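Local coordinates for 177aa long conserved hypothetical protein (ST1454) (Sulfolobus tokodaii, PDB 1WOZ) that probably transfers an adenosyl group from ATP to cob(I)alamin, as PduO-type adenosyltransferases do, and assembles from three copies of a helical-bundle subunit, at residues Lys83-Arg88 / Ile143-Arg148; Val90-Glu95 / Phe154-Val159. All blocks are in the same frame, centred on the assembly; numbering follows the deposited sequence.

Contact 1 of 2, residues Lys83-Arg88 / Ile143-Arg148; sequences KWLEER and IVYLNR
Leu85 and Arg148 mark the closest backbone approach of two nearly parallel helical segments, 83-88 and 143-148: their CA atoms are 6.3 Å apart, and the axes come within 9.6 Å at an angle of 13°. Between them Leu85 meets the Tyr145 ring. Its CD1 lies over the centre of one face, 3.5 Å from the ring centroid, a CH-pi contact supported by a distance of 3.5 Å from CD1 to Tyr145 CE1. Tyr145 CG is anti to its backbone N (chi1 -176°), a turn that starts the ring toward the leucine. The same CD1 touches Arg148 CB at 3.7 Å, so the methyl is held between ring and arginine stem. At the more exposed border, Arg148 NE donates to Glu86 OE2 over 2.9 Å in an almost straight salt bridge (169°), meeting the anti side of the carboxylate, with the two flat groups nearly coplanar. Within its own helix, Arg148 NH1 bonds Asn147 OD1 (3.1 Å), and Val144 CG1 covers one guanidinium face. An alanine in place of Arg148 would probably leave the Glu86 carboxylate without this cationic mate and Asn147 OD1 without its guanidinium donor. This is parallel helix packing, 79-96 on 140-163, in the five-helix bundle of a PduO-type subunit; helix 48-69 borders it through Glu60, bonded to Tyr145 OH, and Ile64, while helix 109-134 packs behind Ile143 and Leu146.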
loop_
_atom_site.group_PDB
_atom_site.type_symbol
_atom_site.label_atom_id
_atom_site.label_comp_id
_atom_site.label_asym_id
_atom_site.label_seq_id
_atom_site.Cartn_x
_atom_site.Cartn_y
_atom_site.Cartn_z
ATOM N N LYS A 83 20.740 -17.328 -0.699
ATOM C CA LYS A 83 21.568 -17.700 0.447
ATOM C C LYS A 83 21.757 -16.549 1.429
ATOM O O LYS A 83 21.516 -16.695 2.620
ATOM C CB LYS A 83 22.945 -18.159 -0.024
ATOM C CG LYS A 83 23.926 -18.359 1.109
ATOM C CD LYS A 83 23.818 -19.762 1.687
ATOM C CE LYS A 83 24.558 -20.774 0.793
ATOM N NZ LYS A 83 24.131 -20.759 -0.652
ATOM N N TRP A 84 22.225 -15.416 0.915
ATOM C CA TRP A 84 22.438 -14.237 1.730
ATOM C C TRP A 84 21.155 -13.872 2.522
ATOM O O TRP A 84 21.229 -13.529 3.691
ATOM C CB TRP A 84 22.859 -13.071 0.825
ATOM C CG TRP A 84 22.905 -11.810 1.557
ATOM C CD1 TRP A 84 23.799 -11.463 2.535
ATOM C CD2 TRP A 84 21.928 -10.761 1.509
ATOM N NE1 TRP A 84 23.429 -10.266 3.107
ATOM C CE2 TRP A 84 22.286 -9.817 2.502
ATOM C CE3 TRP A 84 20.792 -10.527 0.728
ATOM C CZ2 TRP A 84 21.536 -8.652 2.736
ATOM C CZ3 TRP A 84 20.046 -9.361 0.961
ATOM C CH2 TRP A 84 20.428 -8.445 1.963
ATOM N N LEU A 85 19.987 -13.939 1.881
ATOM C CA LEU A 85 18.728 -13.616 2.584
ATOM C C LEU A 85 18.518 -14.569 3.769
ATOM O O LEU A 85 18.173 -14.151 4.866
ATOM C CB LEU A 85 17.532 -13.732 1.641
ATOM C CG LEU A 85 17.461 -12.731 0.479
ATOM C CD1 LEU A 85 16.311 -13.099 -0.407
ATOM C CD2 LEU A 85 17.310 -11.311 1.021
ATOM N N GLU A 86 18.739 -15.850 3.535
ATOM C CA GLU A 86 18.582 -16.851 4.588
ATOM C C GLU A 86 19.566 -16.676 5.743
ATOM O O GLU A 86 19.187 -16.834 6.905
ATOM C CB GLU A 86 18.727 -18.244 3.990
ATOM C CG GLU A 86 17.772 -18.467 2.841
ATOM C CD GLU A 86 17.958 -19.813 2.170
ATOM O OE1 GLU A 86 19.119 -20.254 2.024
ATOM O OE2 GLU A 86 16.945 -20.417 1.770
ATOM N N GLU A 87 20.819 -16.354 5.433
ATOM C CA GLU A 87 21.823 -16.169 6.477
ATOM C C GLU A 87 21.510 -14.954 7.332
ATOM O O GLU A 87 21.700 -14.991 8.556
ATOM C CB GLU A 87 23.226 -15.996 5.877
ATOM C CG GLU A 87 23.662 -17.116 4.965
ATOM C CD GLU A 87 24.964 -16.794 4.242
ATOM O OE1 GLU A 87 25.156 -15.637 3.809
ATOM O OE2 GLU A 87 25.794 -17.710 4.095
ATOM N N ARG A 88 21.062 -13.862 6.708
ATOM C CA ARG A 88 20.728 -12.677 7.500
ATOM C C ARG A 88 19.481 -12.978 8.332
ATOM O O ARG A 88 19.351 -12.519 9.471
ATOM C CB ARG A 88 20.498 -11.446 6.601
ATOM C CG ARG A 88 21.767 -10.930 5.907
ATOM C CD ARG A 88 22.861 -10.618 6.937
ATOM N NE ARG A 88 22.460 -9.572 7.874
ATOM C CZ ARG A 88 22.953 -9.431 9.104
ATOM N NH1 ARG A 88 23.870 -10.279 9.560
ATOM N NH2 ARG A 88 22.544 -8.434 9.876
ATOM N N ILE A 143 11.099 -16.148 -7.739
ATOM C CA ILE A 143 10.015 -16.414 -6.803
ATOM C C ILE A 143 10.621 -16.876 -5.474
ATOM O O ILE A 143 10.159 -16.480 -4.392
ATOM C CB ILE A 143 9.047 -17.464 -7.374
ATOM C CG1 ILE A 143 8.432 -16.916 -8.675
ATOM C CG2 ILE A 143 7.957 -17.771 -6.368
ATOM C CD1 ILE A 143 7.428 -17.847 -9.374
ATOM N N VAL A 144 11.677 -17.684 -5.545
ATOM C CA VAL A 144 12.334 -18.125 -4.316
ATOM C C VAL A 144 12.905 -16.930 -3.546
ATOM O O VAL A 144 12.773 -16.852 -2.306
ATOM C CB VAL A 144 13.479 -19.111 -4.596
ATOM C CG1 VAL A 144 14.084 -19.596 -3.274
ATOM C CG2 VAL A 144 12.932 -20.298 -5.410
ATOM N N TYR A 145 13.516 -15.994 -4.272
ATOM C CA TYR A 145 14.094 -14.815 -3.637
ATOM C C TYR A 145 12.986 -14.047 -2.884
ATOM O O TYR A 145 13.152 -13.688 -1.705
ATOM C CB TYR A 145 14.732 -13.891 -4.693
ATOM C CG TYR A 145 15.446 -12.688 -4.119
ATOM C CD1 TYR A 145 16.819 -12.717 -3.867
ATOM C CD2 TYR A 145 14.747 -11.517 -3.814
ATOM C CE1 TYR A 145 17.473 -11.618 -3.332
ATOM C CE2 TYR A 145 15.392 -10.412 -3.280
ATOM C CZ TYR A 145 16.747 -10.460 -3.040
ATOM O OH TYR A 145 17.394 -9.371 -2.514
ATOM N N LEU A 146 11.870 -13.819 -3.569
ATOM C CA LEU A 146 10.738 -13.092 -2.995
ATOM C C LEU A 146 10.196 -13.790 -1.744
ATOM O O LEU A 146 9.849 -13.124 -0.764
ATOM C CB LEU A 146 9.638 -12.932 -4.047
ATOM C CG LEU A 146 9.966 -11.923 -5.167
ATOM C CD1 LEU A 146 8.878 -11.991 -6.214
ATOM C CD2 LEU A 146 10.102 -10.473 -4.596
ATOM N N ASN A 147 10.132 -15.122 -1.780
ATOM C CA ASN A 147 9.660 -15.908 -0.633
ATOM C C ASN A 147 10.596 -15.722 0.564
ATOM O O ASN A 147 10.133 -15.495 1.694
ATOM C CB ASN A 147 9.539 -17.389 -1.038
ATOM C CG ASN A 147 9.094 -18.305 0.123
ATOM O OD1 ASN A 147 9.921 -18.809 0.879
ATOM N ND2 ASN A 147 7.788 -18.517 0.250
ATOM N N ARG A 148 11.904 -15.791 0.332
ATOM C CA ARG A 148 12.889 -15.626 1.407
ATOM C C ARG A 148 12.889 -14.203 1.933
ATOM O O ARG A 148 13.175 -13.968 3.108
ATOM C CB ARG A 148 14.314 -15.900 0.912
ATOM C CG ARG A 148 14.790 -17.355 0.860
ATOM C CD ARG A 148 13.745 -18.395 1.144
ATOM N NE ARG A 148 14.292 -19.722 0.852
ATOM C CZ ARG A 148 13.598 -20.711 0.316
ATOM N NH1 ARG A 148 12.326 -20.539 0.024
ATOM N NH2 ARG A 148 14.188 -21.862 0.028
#

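Contact 2 of 2, residues Val90-Glu95 / Phe154-Val159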
loop_
_atom_site.group_PDB
_atom_site.type_symbol
_atom_site.label_atom_id
_atom_site.label_comp_id
_atom_site.label_asym_id
_atom_site.label_seq_id
_atom_site.Cartn_x
_atom_site.Cartn_y
_atom_site.Cartn_z
ATOM N N VAL A 90 18.690 -15.813 9.658
ATOM C CA VAL A 90 19.176 -16.554 10.824
ATOM C C VAL A 90 19.793 -15.632 11.871
ATOM O O VAL A 90 19.550 -15.813 13.057
ATOM C CB VAL A 90 20.213 -17.628 10.423
ATOM C CG1 VAL A 90 20.956 -18.133 11.670
ATOM C CG2 VAL A 90 19.506 -18.777 9.711
ATOM N N GLU A 91 20.572 -14.635 11.446
ATOM C CA GLU A 91 21.196 -13.698 12.393
ATOM C C GLU A 91 20.199 -12.838 13.181
ATOM O O GLU A 91 20.371 -12.605 14.386
ATOM C CB GLU A 91 22.187 -12.776 11.666
ATOM C CG GLU A 91 23.444 -13.480 11.181
ATOM C CD GLU A 91 24.119 -14.220 12.308
ATOM O OE1 GLU A 91 24.087 -15.475 12.300
ATOM O OE2 GLU A 91 24.653 -13.538 13.212
ATOM N N TYR A 92 19.157 -12.348 12.510
ATOM C CA TYR A 92 18.151 -11.542 13.204
ATOM C C TYR A 92 17.371 -12.403 14.210
ATOM O O TYR A 92 17.072 -11.978 15.328
ATOM C CB TYR A 92 17.200 -10.916 12.182
ATOM C CG TYR A 92 17.838 -9.756 11.476
ATOM C CD1 TYR A 92 18.169 -8.604 12.184
ATOM C CD2 TYR A 92 18.158 -9.819 10.118
ATOM C CE1 TYR A 92 18.794 -7.543 11.577
ATOM C CE2 TYR A 92 18.804 -8.748 9.491
ATOM C CZ TYR A 92 19.115 -7.618 10.233
ATOM O OH TYR A 92 19.741 -6.537 9.658
ATOM N N ARG A 93 17.057 -13.623 13.806
ATOM C CA ARG A 93 16.331 -14.522 14.675
ATOM C C ARG A 93 17.192 -14.885 15.886
ATOM O O ARG A 93 16.665 -15.114 16.979
ATOM C CB ARG A 93 15.923 -15.770 13.892
ATOM C CG ARG A 93 15.504 -16.934 14.766
ATOM C CD ARG A 93 14.193 -16.689 15.545
ATOM N NE ARG A 93 13.856 -17.905 16.281
ATOM C CZ ARG A 93 14.611 -18.418 17.256
ATOM N NH1 ARG A 93 15.729 -17.806 17.633
ATOM N NH2 ARG A 93 14.287 -19.580 17.815
ATOM N N LYS A 94 18.510 -14.952 15.705
ATOM C CA LYS A 94 19.384 -15.249 16.848
ATOM C C LYS A 94 19.238 -14.128 17.865
ATOM O O LYS A 94 19.256 -14.373 19.078
ATOM C CB LYS A 94 20.865 -15.358 16.439
ATOM C CG LYS A 94 21.255 -16.684 15.786
ATOM C CD LYS A 94 22.739 -16.670 15.364
ATOM C CE LYS A 94 23.307 -18.080 15.161
ATOM N NZ LYS A 94 22.385 -18.974 14.398
ATOM N N GLU A 95 19.077 -12.897 17.383
ATOM C CA GLU A 95 18.936 -11.770 18.300
ATOM C C GLU A 95 17.559 -11.709 18.953
ATOM O O GLU A 95 17.453 -11.427 20.144
ATOM C CB GLU A 95 19.192 -10.427 17.591
ATOM C CG GLU A 95 19.212 -9.216 18.556
ATOM C CD GLU A 95 19.450 -7.882 17.862
ATOM O OE1 GLU A 95 20.091 -7.846 16.780
ATOM O OE2 GLU A 95 19.005 -6.861 18.413
ATOM N N PHE A 154 10.156 -10.310 8.186
ATOM C CA PHE A 154 9.481 -10.779 9.406
ATOM C C PHE A 154 10.507 -10.831 10.546
ATOM O O PHE A 154 10.285 -10.285 11.624
ATOM C CB PHE A 154 8.882 -12.169 9.133
ATOM C CG PHE A 154 8.130 -12.757 10.302
ATOM C CD1 PHE A 154 8.790 -13.523 11.253
ATOM C CD2 PHE A 154 6.763 -12.540 10.451
ATOM C CE1 PHE A 154 8.097 -14.075 12.353
ATOM C CE2 PHE A 154 6.049 -13.080 11.543
ATOM C CZ PHE A 154 6.724 -13.852 12.497
ATOM N N ALA A 155 11.658 -11.451 10.299
ATOM C CA ALA A 155 12.679 -11.536 11.345
ATOM C C ALA A 155 13.160 -10.166 11.765
ATOM O O ALA A 155 13.436 -9.925 12.949
ATOM C CB ALA A 155 13.866 -12.401 10.858
HETATM N N MSE A 156 13.245 -9.241 10.806
HETATM C CA MSE A 156 13.686 -7.904 11.151
HETATM C C MSE A 156 12.645 -7.204 12.013
HETATM O O MSE A 156 12.998 -6.450 12.905
HETATM C CB MSE A 156 13.943 -7.060 9.894
HETATM C CG MSE A 156 15.131 -7.492 9.070
HETATM SE SE MSE A 156 15.205 -6.233 7.557
HETATM C CE MSE A 156 16.993 -6.607 6.877
ATOM N N ALA A 157 11.365 -7.440 11.740
ATOM C CA ALA A 157 10.305 -6.808 12.526
ATOM C C ALA A 157 10.348 -7.299 13.984
ATOM O O ALA A 157 10.075 -6.529 14.909
ATOM C CB ALA A 157 8.922 -7.097 11.893
ATOM N N LEU A 158 10.694 -8.572 14.187
ATOM C CA LEU A 158 10.814 -9.115 15.551
ATOM C C LEU A 158 11.943 -8.395 16.299
ATOM O O LEU A 158 11.795 -8.027 17.476
ATOM C CB LEU A 158 11.158 -10.615 15.517
ATOM C CG LEU A 158 10.190 -11.548 14.787
ATOM C CD1 LEU A 158 10.725 -12.978 14.853
ATOM C CD2 LEU A 158 8.785 -11.440 15.414
ATOM N N VAL A 159 13.078 -8.219 15.624
ATOM C CA VAL A 159 14.210 -7.552 16.236
ATOM C C VAL A 159 13.898 -6.075 16.481
ATOM O O VAL A 159 14.293 -5.514 17.527
ATOM C CB VAL A 159 15.502 -7.715 15.379
ATOM C CG1 VAL A 159 16.610 -6.800 15.923
ATOM C CG2 VAL A 159 15.980 -9.195 15.440
#
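Tyr92 packs against Ala155, Met156 and Val159 where helices 79-96 and 140-163 run side by side in the five-helix bundle characteristic of PduO-type adenosyltransferases. The short axes approach to 8.5 Å and cross at 27°, and no hydrogen bond links the two segments. The aromatic contacts come first. Met156, a selenomethionine, sets CG above one face of the Tyr92 ring, toward its rim, 4.0 Å from the centroid and 14° off the normal: a CH-pi contact. Its chain is extended beyond CG (chi2 -180°), which places SE higher above the same face, displaced from the centre, in an oblique Met-aromatic contact at 5.2 Å from the centroid. The terminal CE reaches Tyr92 CE2 at 3.8 Å. Aliphatic packing fills in nearer the backbones: Tyr92 CB meets Ala155 CB at 3.9 Å and also touches Val159 CG2, a methyl that lies at the ring edge, near its plane. The polar groups turn to other partners. Tyr92 OH is hydrogen-bonded to Asp53 of helix 48-69, a helix whose Met50 also touches both Tyr92 and Val159, and Glu95 OE1 forms a salt bridge with Arg163, farther along helix 140-163. Across the segments Glu95 makes van der Waals contact: its side chain and that of Val159 cross at about a right angle, with Glu95 OE2 3.5 Å from Val159 CG1.

Overall arrangement
Contacts 1 and 2 are successive stations along one helix pair, 79-96 against 140-163, with centres about 14 Å apart. Both helices advance in the same direction, the axes being more inclined and closer in contact 2. The character changes too: a salt bridge borders the first, whereas the second is buried and without hydrogen bonds between its segments. Asp53 of helix 48-69 connects the two, bridging to Arg88 and hydrogen-bonding Tyr92. Contact 1 is the nearer to the centre of the chain, about 8 Å against 13 Å, and the Tyr145 side chain lies about 10 Å from a bound polyether. Asp32, Asn35 and Leu61 line a polyether pocket; this ligand is neither ATP nor cobalamin, and does not itself mark the active site.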